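Local atomic coordinates of alpha-glucosidase ([Eubacterium] rectale, PDB entry 6PNR), a protein that probably hydrolyses alpha-linked sulfoquinovose glycosides, of the kind derived from sulfolipid, as a glycoside hydrolase of family 31. Residues Leu221-Pro232 against Ala479-Thr487; Glu620-Glu628 against Phe658-Val667. All blocks are in the same frame, centred on the assembly; numbering follows the deposited sequence.

From the N terminus, the chain first builds antiparallel sheets and then, after strand 208-213, forms helix 217-228, which leads toward the first parallel strand of the TIM barrel, 242-245. Contact 1 joins the end of that helix to the end of helix 469-481, closing a long loop that takes in five parallel barrel strands, and so ties the junction with the N-terminal sheets to the barrel. Contact 2 closes a much shorter loop, with 29 residues between its segments, and lays the C-terminal helix 655-665 against a hairpin turn of the last antiparallel sheet. The two follow in series, neither nesting nor crossing; their centres are about 31 Å apart.

Contact 1: Leu221-Pro232 against Ala479-Thr487; sequences LERITTYFGRQP and AGMMGCGLT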
loop_
_atom_site.group_PDB
_atom_site.type_symbol
_atom_site.label_atom_id
_atom_site.label_comp_id
_atom_site.label_asym_id
_atom_site.label_seq_id
_atom_site.Cartn_x
_atom_site.Cartn_y
_atom_site.Cartn_z
ATOM N N LEU A 221 -30.791 -10.697 16.589
ATOM C CA LEU A 221 -30.970 -11.128 15.205
ATOM C C LEU A 221 -32.438 -11.085 14.797
ATOM O O LEU A 221 -32.748 -10.800 13.635
ATOM C CB LEU A 221 -30.394 -12.532 15.007
ATOM C CG LEU A 221 -28.975 -12.601 14.413
ATOM C CD1 LEU A 221 -28.973 -12.011 13.005
ATOM C CD2 LEU A 221 -27.981 -11.882 15.296
ATOM N N GLU A 222 -33.357 -11.347 15.734
ATOM C CA GLU A 222 -34.778 -11.155 15.444
ATOM C C GLU A 222 -35.068 -9.714 15.050
ATOM O O GLU A 222 -35.760 -9.458 14.060
ATOM C CB GLU A 222 -35.622 -11.570 16.651
ATOM C CG GLU A 222 -35.462 -13.039 16.967
ATOM C CD GLU A 222 -36.023 -13.439 18.327
ATOM O OE1 GLU A 222 -36.880 -12.692 18.866
ATOM O OE2 GLU A 222 -35.606 -14.514 18.844
ATOM N N ARG A 223 -34.516 -8.752 15.800
ATOM C CA ARG A 223 -34.734 -7.341 15.473
ATOM C C ARG A 223 -34.040 -6.940 14.170
ATOM O O ARG A 223 -34.601 -6.186 13.362
ATOM C CB ARG A 223 -34.248 -6.465 16.629
ATOM C CG ARG A 223 -34.938 -6.782 17.966
ATOM C CD ARG A 223 -34.925 -5.567 18.902
ATOM N NE ARG A 223 -35.239 -5.925 20.286
ATOM C CZ ARG A 223 -36.466 -5.973 20.790
ATOM N NH1 ARG A 223 -37.512 -5.677 20.025
ATOM N NH2 ARG A 223 -36.644 -6.320 22.059
ATOM N N ILE A 224 -32.809 -7.408 13.965
ATOM C CA ILE A 224 -32.074 -7.087 12.739
ATOM C C ILE A 224 -32.890 -7.483 11.513
ATOM O O ILE A 224 -33.039 -6.707 10.564
ATOM C CB ILE A 224 -30.701 -7.781 12.760
ATOM C CG1 ILE A 224 -29.742 -7.024 13.687
ATOM C CG2 ILE A 224 -30.108 -7.915 11.343
ATOM C CD1 ILE A 224 -28.408 -7.725 13.929
ATOM N N THR A 225 -33.441 -8.694 11.526
ATOM C CA THR A 225 -34.132 -9.198 10.347
ATOM C C THR A 225 -35.567 -8.692 10.256
ATOM O O THR A 225 -36.111 -8.604 9.149
ATOM C CB THR A 225 -34.099 -10.725 10.336
ATOM O OG1 THR A 225 -34.615 -11.230 11.576
ATOM C CG2 THR A 225 -32.665 -11.210 10.164
ATOM N N THR A 226 -36.196 -8.337 11.385
ATOM C CA THR A 226 -37.443 -7.580 11.290
ATOM C C THR A 226 -37.225 -6.293 10.498
ATOM O O THR A 226 -38.067 -5.903 9.680
ATOM C CB THR A 226 -38.000 -7.272 12.686
ATOM O OG1 THR A 226 -38.423 -8.493 13.308
ATOM C CG2 THR A 226 -39.207 -6.316 12.587
ATOM N N TYR A 227 -36.069 -5.652 10.681
ATOM C CA TYR A 227 -35.805 -4.402 9.975
ATOM C C TYR A 227 -35.335 -4.638 8.541
ATOM O O TYR A 227 -35.823 -3.995 7.611
ATOM C CB TYR A 227 -34.764 -3.568 10.731
ATOM C CG TYR A 227 -34.420 -2.283 10.012
ATOM C CD1 TYR A 227 -35.378 -1.292 9.828
ATOM C CD2 TYR A 227 -33.146 -2.061 9.505
ATOM C CE1 TYR A 227 -35.080 -0.120 9.153
ATOM C CE2 TYR A 227 -32.837 -0.881 8.836
ATOM C CZ TYR A 227 -33.811 0.082 8.666
ATOM O OH TYR A 227 -33.522 1.255 8.000
ATOM N N PHE A 228 -34.362 -5.532 8.340
ATOM C CA PHE A 228 -33.775 -5.697 7.009
ATOM C C PHE A 228 -34.525 -6.699 6.139
ATOM O O PHE A 228 -34.523 -6.557 4.910
ATOM C CB PHE A 228 -32.318 -6.147 7.119
ATOM C CG PHE A 228 -31.376 -5.079 7.616
ATOM C CD1 PHE A 228 -31.119 -3.952 6.852
ATOM C CD2 PHE A 228 -30.719 -5.221 8.827
ATOM C CE1 PHE A 228 -30.237 -2.975 7.292
ATOM C CE2 PHE A 228 -29.825 -4.234 9.276
ATOM C CZ PHE A 228 -29.588 -3.117 8.503
ATOM N N GLY A 229 -35.137 -7.719 6.745
ATOM C CA GLY A 229 -35.823 -8.751 5.990
ATOM C C GLY A 229 -35.440 -10.158 6.396
ATOM O O GLY A 229 -34.412 -10.366 7.049
ATOM N N ARG A 230 -36.271 -11.135 6.032
ATOM C CA ARG A 230 -35.992 -12.540 6.286
ATOM C C ARG A 230 -36.103 -13.333 4.991
ATOM O O ARG A 230 -36.909 -13.010 4.114
ATOM C CB ARG A 230 -36.945 -13.124 7.343
ATOM C CG ARG A 230 -36.507 -12.765 8.767
ATOM C CD ARG A 230 -37.571 -13.011 9.795
ATOM N NE ARG A 230 -37.233 -12.348 11.054
ATOM C CZ ARG A 230 -38.117 -12.079 12.006
ATOM N NH1 ARG A 230 -39.385 -12.420 11.832
ATOM N NH2 ARG A 230 -37.738 -11.467 13.122
ATOM N N GLN A 231 -35.286 -14.383 4.883
ATOM C CA GLN A 231 -35.284 -15.238 3.704
ATOM C C GLN A 231 -36.428 -16.254 3.777
ATOM O O GLN A 231 -36.838 -16.659 4.870
ATOM C CB GLN A 231 -33.946 -15.976 3.589
ATOM C CG GLN A 231 -32.717 -15.054 3.407
ATOM C CD GLN A 231 -32.087 -14.649 4.732
ATOM O OE1 GLN A 231 -31.501 -15.479 5.431
ATOM N NE2 GLN A 231 -32.197 -13.363 5.080
ATOM N N PRO A 232 -36.947 -16.702 2.636
ATOM C CA PRO A 232 -37.895 -17.821 2.653
ATOM C C PRO A 232 -37.177 -19.108 3.025
ATOM O O PRO A 232 -35.949 -19.188 3.035
ATOM C CB PRO A 232 -38.429 -17.889 1.216
ATOM C CG PRO A 232 -37.814 -16.734 0.485
ATOM C CD PRO A 232 -36.635 -16.268 1.263
ATOM N N ALA A 479 -21.799 -12.801 7.719
ATOM C CA ALA A 479 -23.060 -12.600 7.001
ATOM C C ALA A 479 -24.253 -12.898 7.895
ATOM O O ALA A 479 -25.265 -12.180 7.858
ATOM C CB ALA A 479 -23.124 -13.480 5.751
ATOM N N GLY A 480 -24.147 -13.954 8.701
ATOM C CA GLY A 480 -25.255 -14.348 9.552
ATOM C C GLY A 480 -25.562 -13.312 10.611
ATOM O O GLY A 480 -26.729 -13.073 10.932
ATOM N N MET A 481 -24.523 -12.673 11.162
ATOM C CA MET A 481 -24.749 -11.602 12.122
ATOM C C MET A 481 -25.422 -10.395 11.473
ATOM O O MET A 481 -26.005 -9.568 12.183
ATOM C CB MET A 481 -23.426 -11.194 12.786
ATOM C CG MET A 481 -22.834 -12.254 13.722
ATOM S SD MET A 481 -23.983 -12.735 15.060
ATOM C CE MET A 481 -24.202 -11.165 15.887
ATOM N N MET A 482 -25.376 -10.288 10.145
ATOM C CA MET A 482 -26.090 -9.249 9.418
ATOM C C MET A 482 -27.503 -9.654 9.024
ATOM O O MET A 482 -28.193 -8.859 8.380
ATOM C CB MET A 482 -25.313 -8.857 8.156
ATOM C CG MET A 482 -23.906 -8.389 8.436
ATOM S SD MET A 482 -23.854 -6.698 9.085
ATOM C CE MET A 482 -24.023 -6.940 10.866
ATOM N N GLY A 483 -27.950 -10.859 9.384
ATOM C CA GLY A 483 -29.285 -11.301 9.024
ATOM C C GLY A 483 -29.394 -12.074 7.724
ATOM O O GLY A 483 -30.517 -12.385 7.300
ATOM N N CYS A 484 -28.272 -12.381 7.059
ATOM C CA CYS A 484 -28.267 -13.283 5.907
ATOM C C CYS A 484 -27.891 -14.660 6.445
ATOM O O CYS A 484 -26.709 -14.997 6.573
ATOM C CB CYS A 484 -27.309 -12.798 4.821
ATOM S SG CYS A 484 -27.921 -11.336 3.955
ATOM N N GLY A 485 -28.916 -15.453 6.769
ATOM C CA GLY A 485 -28.774 -16.703 7.489
ATOM C C GLY A 485 -28.606 -17.945 6.655
ATOM O O GLY A 485 -28.419 -19.031 7.219
ATOM N N LEU A 486 -28.678 -17.829 5.325
ATOM C CA LEU A 486 -28.484 -18.958 4.423
ATOM C C LEU A 486 -27.282 -18.669 3.538
ATOM O O LEU A 486 -27.299 -17.698 2.783
ATOM C CB LEU A 486 -29.711 -19.193 3.543
ATOM C CG LEU A 486 -31.063 -19.298 4.251
ATOM C CD1 LEU A 486 -32.152 -19.536 3.215
ATOM C CD2 LEU A 486 -31.013 -20.407 5.247
ATOM N N THR A 487 -26.261 -19.512 3.609
ATOM C CA THR A 487 -25.122 -19.334 2.725
ATOM C C THR A 487 -24.473 -20.684 2.442
ATOM O O THR A 487 -24.819 -21.706 3.044
ATOM C CB THR A 487 -24.115 -18.330 3.308
ATOM O OG1 THR A 487 -23.191 -17.934 2.280
ATOM C CG2 THR A 487 -23.367 -18.928 4.493
HETATM O O HOH W 1 -28.826 -15.506 3.496
#
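Leu221 meets the end of helix 469-481 with both methyls: CD1 presses on Gly480 O at 3.2 Å, while CD2 touches the methyl CE of Met481, whose chain, bent at its second and third torsions, crosses the leucine at about a right angle. One turn on, Ile224 straddles the next two carbonyls, CD1 lying against Met481 O and CG2 against Met482 O. The methyl of Thr225 then lies 3.6 Å from Gly483 CA; with chi1 at 54° its hydroxyl turns back to bond Leu221 O, and Arg230 NE donates to that same OG1. Gly483, at positive phi, closes helix 469-481 in a Schellman motif and lets the Thr225 methyl come close. Here the helix leading from the N-terminal sheets toward the barrel packs against the end of a helix of the TIM-barrel domain. Past the helix, Gln231 reads the loop backbone with both ends of its amide: NE2 gives a nearly straight bond (3.0 Å, 163°) in the carbonyl plane of Gly483 O, while OE1 takes Gly485 N at 2.9 Å, the donor tilted from the amide plane. Gln448 O and Asn565 ND2 supply further bonds to NE2 and OE1, so the amide's rotation is fixed. Leu486 CD1 lies 4.0 Å from Gln231 CB and also touches Pro232 O.

Contact 2: Glu620-Glu628 against Phe658-Val667; sequences EWVHLWTGE and FEEIREKYGV
Trp625 O accepts Val667 N at 2.9 Å, from a donor standing above its carbonyl plane, and the same oxygen is pressed by Gly666 CA and by Arg662 CG. Arg662 runs along the turn: CG lies anti to the backbone N (chi1 177°), CD comes within 3.4 Å of Gly627 N, and a bend at chi3 lays one face of the guanidinium over Gly627 CA. NH1 reaches back to Leu624 O at 3.3 Å, a weak bond. With an alanine here, Leu624 O would probably lose its guanidinium donor and Gly627 the flat group lying over it. Beside the arginine, Leu624 CD1 packs 3.9 Å from Phe658 CB, and Ile661 CG2 touches Trp625 CZ3 at 3.8 Å. The indole has Gly666 CA at its edge and gives NE1 to Thr644 O. Within the turn, His623 ND1 and Thr626 OG1 share a 2.7 Å hydrogen bond, and Gly627, at positive phi, donates its N to His623 O. Leu624 to Gly627 form the four-residue loop of a beta hairpin, closed by the bond from His623 N to Glu628 O, between antiparallel strands 621-623 and 629-630 of the C-terminal sheet, with the chain's last helix packed against it.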
loop_
_atom_site.group_PDB
_atom_site.type_symbol
_atom_site.label_atom_id
_atom_site.label_comp_id
_atom_site.label_asym_id
_atom_site.label_seq_id
_atom_site.Cartn_x
_atom_site.Cartn_y
_atom_site.Cartn_z
ATOM N N GLU A 620 -22.752 -30.523 27.371
ATOM C CA GLU A 620 -22.617 -31.969 27.207
ATOM C C GLU A 620 -22.545 -32.292 25.719
ATOM O O GLU A 620 -23.562 -32.285 25.024
ATOM C CB GLU A 620 -23.776 -32.690 27.883
ATOM C CG GLU A 620 -23.705 -32.587 29.382
ATOM C CD GLU A 620 -22.419 -33.183 29.913
ATOM O OE1 GLU A 620 -22.319 -34.432 29.945
ATOM O OE2 GLU A 620 -21.500 -32.405 30.271
ATOM N N TRP A 621 -21.345 -32.614 25.236
ATOM C CA TRP A 621 -21.087 -32.792 23.814
ATOM C C TRP A 621 -20.751 -34.242 23.500
ATOM O O TRP A 621 -20.139 -34.947 24.307
ATOM C CB TRP A 621 -19.931 -31.912 23.342
ATOM C CG TRP A 621 -20.156 -30.441 23.422
ATOM C CD1 TRP A 621 -19.614 -29.578 24.335
ATOM C CD2 TRP A 621 -20.942 -29.637 22.529
ATOM N NE1 TRP A 621 -20.025 -28.295 24.074
ATOM C CE2 TRP A 621 -20.838 -28.301 22.969
ATOM C CE3 TRP A 621 -21.723 -29.917 21.400
ATOM C CZ2 TRP A 621 -21.496 -27.241 22.327
ATOM C CZ3 TRP A 621 -22.390 -28.864 20.771
ATOM C CH2 TRP A 621 -22.261 -27.543 21.230
ATOM N N VAL A 622 -21.152 -34.674 22.307
ATOM C CA VAL A 622 -20.845 -36.000 21.783
ATOM C C VAL A 622 -20.155 -35.821 20.436
ATOM O O VAL A 622 -20.729 -35.218 19.525
ATOM C CB VAL A 622 -22.102 -36.870 21.619
ATOM C CG1 VAL A 622 -21.706 -38.265 21.128
ATOM C CG2 VAL A 622 -22.898 -36.949 22.935
ATOM N N HIS A 623 -18.933 -36.339 20.311
ATOM C CA HIS A 623 -18.245 -36.349 19.022
ATOM C C HIS A 623 -18.998 -37.238 18.039
ATOM O O HIS A 623 -19.299 -38.398 18.341
ATOM C CB HIS A 623 -16.808 -36.834 19.192
ATOM C CG HIS A 623 -16.003 -36.797 17.933
ATOM N ND1 HIS A 623 -15.500 -37.932 17.338
ATOM C CD2 HIS A 623 -15.606 -35.758 17.158
ATOM C CE1 HIS A 623 -14.828 -37.598 16.250
ATOM N NE2 HIS A 623 -14.877 -36.284 16.117
ATOM N N LEU A 624 -19.300 -36.694 16.855
ATOM C CA LEU A 624 -20.273 -37.336 15.970
ATOM C C LEU A 624 -19.812 -38.713 15.508
ATOM O O LEU A 624 -20.614 -39.653 15.443
ATOM C CB LEU A 624 -20.554 -36.440 14.760
ATOM C CG LEU A 624 -21.445 -37.046 13.668
ATOM C CD1 LEU A 624 -22.852 -37.348 14.205
ATOM C CD2 LEU A 624 -21.518 -36.112 12.465
ATOM N N TRP A 625 -18.536 -38.850 15.150
ATOM C CA TRP A 625 -18.075 -40.081 14.518
ATOM C C TRP A 625 -17.719 -41.175 15.520
ATOM O O TRP A 625 -17.794 -42.364 15.176
ATOM C CB TRP A 625 -16.868 -39.789 13.607
ATOM C CG TRP A 625 -17.092 -38.599 12.690
ATOM C CD1 TRP A 625 -16.449 -37.391 12.740
ATOM C CD2 TRP A 625 -18.040 -38.502 11.612
ATOM N NE1 TRP A 625 -16.931 -36.557 11.757
ATOM C CE2 TRP A 625 -17.906 -37.213 11.051
ATOM C CE3 TRP A 625 -18.982 -39.380 11.065
ATOM C CZ2 TRP A 625 -18.688 -36.781 9.964
ATOM C CZ3 TRP A 625 -19.756 -38.952 9.992
ATOM C CH2 TRP A 625 -19.604 -37.661 9.455
ATOM N N THR A 626 -17.339 -40.812 16.747
ATOM C CA THR A 626 -16.922 -41.803 17.731
ATOM C C THR A 626 -17.908 -42.019 18.866
ATOM O O THR A 626 -17.886 -43.091 19.474
ATOM C CB THR A 626 -15.563 -41.426 18.340
ATOM O OG1 THR A 626 -15.646 -40.126 18.945
ATOM C CG2 THR A 626 -14.481 -41.430 17.266
ATOM N N GLY A 627 -18.773 -41.050 19.159
ATOM C CA GLY A 627 -19.643 -41.138 20.310
ATOM C C GLY A 627 -19.010 -40.714 21.617
ATOM O O GLY A 627 -19.703 -40.698 22.642
ATOM N N GLU A 628 -17.726 -40.365 21.617
ATOM C CA GLU A 628 -17.060 -39.944 22.840
ATOM C C GLU A 628 -17.654 -38.639 23.361
ATOM O O GLU A 628 -17.982 -37.737 22.588
ATOM C CB GLU A 628 -15.565 -39.781 22.596
ATOM C CG GLU A 628 -14.774 -39.519 23.866
ATOM C CD GLU A 628 -13.279 -39.657 23.655
ATOM O OE1 GLU A 628 -12.857 -39.823 22.486
ATOM O OE2 GLU A 628 -12.529 -39.605 24.659
ATOM N N PHE A 658 -28.308 -38.247 14.658
ATOM C CA PHE A 658 -26.858 -38.225 14.764
ATOM C C PHE A 658 -26.300 -39.606 15.095
ATOM O O PHE A 658 -25.207 -39.961 14.633
ATOM C CB PHE A 658 -26.445 -37.195 15.806
ATOM C CG PHE A 658 -26.975 -35.809 15.527
ATOM C CD1 PHE A 658 -27.038 -35.320 14.224
ATOM C CD2 PHE A 658 -27.419 -35.001 16.564
ATOM C CE1 PHE A 658 -27.521 -34.053 13.970
ATOM C CE2 PHE A 658 -27.898 -33.733 16.317
ATOM C CZ PHE A 658 -27.952 -33.259 15.017
ATOM N N GLU A 659 -27.035 -40.404 15.876
ATOM C CA GLU A 659 -26.578 -41.759 16.171
ATOM C C GLU A 659 -26.649 -42.652 14.940
ATOM O O GLU A 659 -25.790 -43.520 14.754
ATOM C CB GLU A 659 -27.403 -42.364 17.306
ATOM C CG GLU A 659 -27.065 -41.797 18.673
ATOM C CD GLU A 659 -27.995 -42.312 19.770
ATOM O OE1 GLU A 659 -28.734 -43.299 19.531
ATOM O OE2 GLU A 659 -27.984 -41.719 20.870
ATOM N N GLU A 660 -27.680 -42.480 14.107
ATOM C CA GLU A 660 -27.748 -43.244 12.868
ATOM C C GLU A 660 -26.569 -42.912 11.961
ATOM O O GLU A 660 -26.020 -43.798 11.295
ATOM C CB GLU A 660 -29.060 -42.973 12.136
ATOM C CG GLU A 660 -30.295 -43.437 12.860
ATOM C CD GLU A 660 -31.566 -43.119 12.091
ATOM O OE1 GLU A 660 -31.461 -42.578 10.969
ATOM O OE2 GLU A 660 -32.667 -43.411 12.609
ATOM N N ILE A 661 -26.158 -41.640 11.934
ATOM C CA ILE A 661 -24.998 -41.246 11.132
ATOM C C ILE A 661 -23.734 -41.921 11.655
ATOM O O ILE A 661 -22.938 -42.465 10.881
ATOM C CB ILE A 661 -24.854 -39.712 11.111
ATOM C CG1 ILE A 661 -26.059 -39.075 10.398
ATOM C CG2 ILE A 661 -23.511 -39.296 10.483
ATOM C CD1 ILE A 661 -26.139 -37.573 10.578
ATOM N N ARG A 662 -23.527 -41.896 12.976
ATOM C CA ARG A 662 -22.362 -42.574 13.537
ATOM C C ARG A 662 -22.394 -44.060 13.230
ATOM O O ARG A 662 -21.374 -44.646 12.846
ATOM C CB ARG A 662 -22.260 -42.369 15.048
ATOM C CG ARG A 662 -21.069 -43.157 15.633
ATOM C CD ARG A 662 -20.749 -42.825 17.080
ATOM N NE ARG A 662 -21.891 -43.003 17.974
ATOM C CZ ARG A 662 -22.660 -42.002 18.402
ATOM N NH1 ARG A 662 -22.404 -40.758 18.005
ATOM N NH2 ARG A 662 -23.683 -42.238 19.219
ATOM N N GLU A 663 -23.558 -44.685 13.377
ATOM C CA GLU A 663 -23.653 -46.112 13.093
ATOM C C GLU A 663 -23.285 -46.408 11.649
ATOM O O GLU A 663 -22.541 -47.356 11.373
ATOM C CB GLU A 663 -25.061 -46.615 13.395
ATOM C CG GLU A 663 -25.189 -48.127 13.351
ATOM C CD GLU A 663 -25.691 -48.688 14.663
ATOM O OE1 GLU A 663 -26.722 -48.187 15.166
ATOM O OE2 GLU A 663 -25.044 -49.613 15.200
ATOM N N LYS A 664 -23.787 -45.601 10.714
ATOM C CA LYS A 664 -23.584 -45.893 9.301
ATOM C C LYS A 664 -22.193 -45.491 8.819
ATOM O O LYS A 664 -21.583 -46.202 8.012
ATOM C CB LYS A 664 -24.651 -45.192 8.461
ATOM C CG LYS A 664 -24.732 -45.734 7.042
ATOM C CD LYS A 664 -25.875 -45.132 6.250
ATOM C CE LYS A 664 -25.962 -45.778 4.872
ATOM N NZ LYS A 664 -26.908 -45.050 3.980
ATOM N N TYR A 665 -21.665 -44.369 9.305
ATOM C CA TYR A 665 -20.494 -43.756 8.692
ATOM C C TYR A 665 -19.423 -43.366 9.701
ATOM O O TYR A 665 -18.433 -42.727 9.319
ATOM C CB TYR A 665 -20.926 -42.530 7.886
ATOM C CG TYR A 665 -21.665 -42.842 6.596
ATOM C CD1 TYR A 665 -21.128 -43.721 5.653
ATOM C CD2 TYR A 665 -22.883 -42.234 6.307
ATOM C CE1 TYR A 665 -21.791 -43.983 4.461
ATOM C CE2 TYR A 665 -23.554 -42.499 5.119
ATOM C CZ TYR A 665 -22.999 -43.371 4.202
ATOM O OH TYR A 665 -23.657 -43.630 3.032
ATOM N N GLY A 666 -19.578 -43.738 10.969
ATOM C CA GLY A 666 -18.643 -43.342 11.998
ATOM C C GLY A 666 -17.412 -44.228 12.056
ATOM O O GLY A 666 -17.165 -45.076 11.198
ATOM N N VAL A 667 -16.615 -44.004 13.094
ATOM C CA VAL A 667 -15.393 -44.772 13.304
ATOM C C VAL A 667 -15.695 -45.979 14.189
ATOM O O VAL A 667 -15.613 -47.125 13.743
ATOM C CB VAL A 667 -14.284 -43.895 13.919
ATOM C CG1 VAL A 667 -13.008 -44.700 14.127
ATOM C CG2 VAL A 667 -14.012 -42.677 13.043
#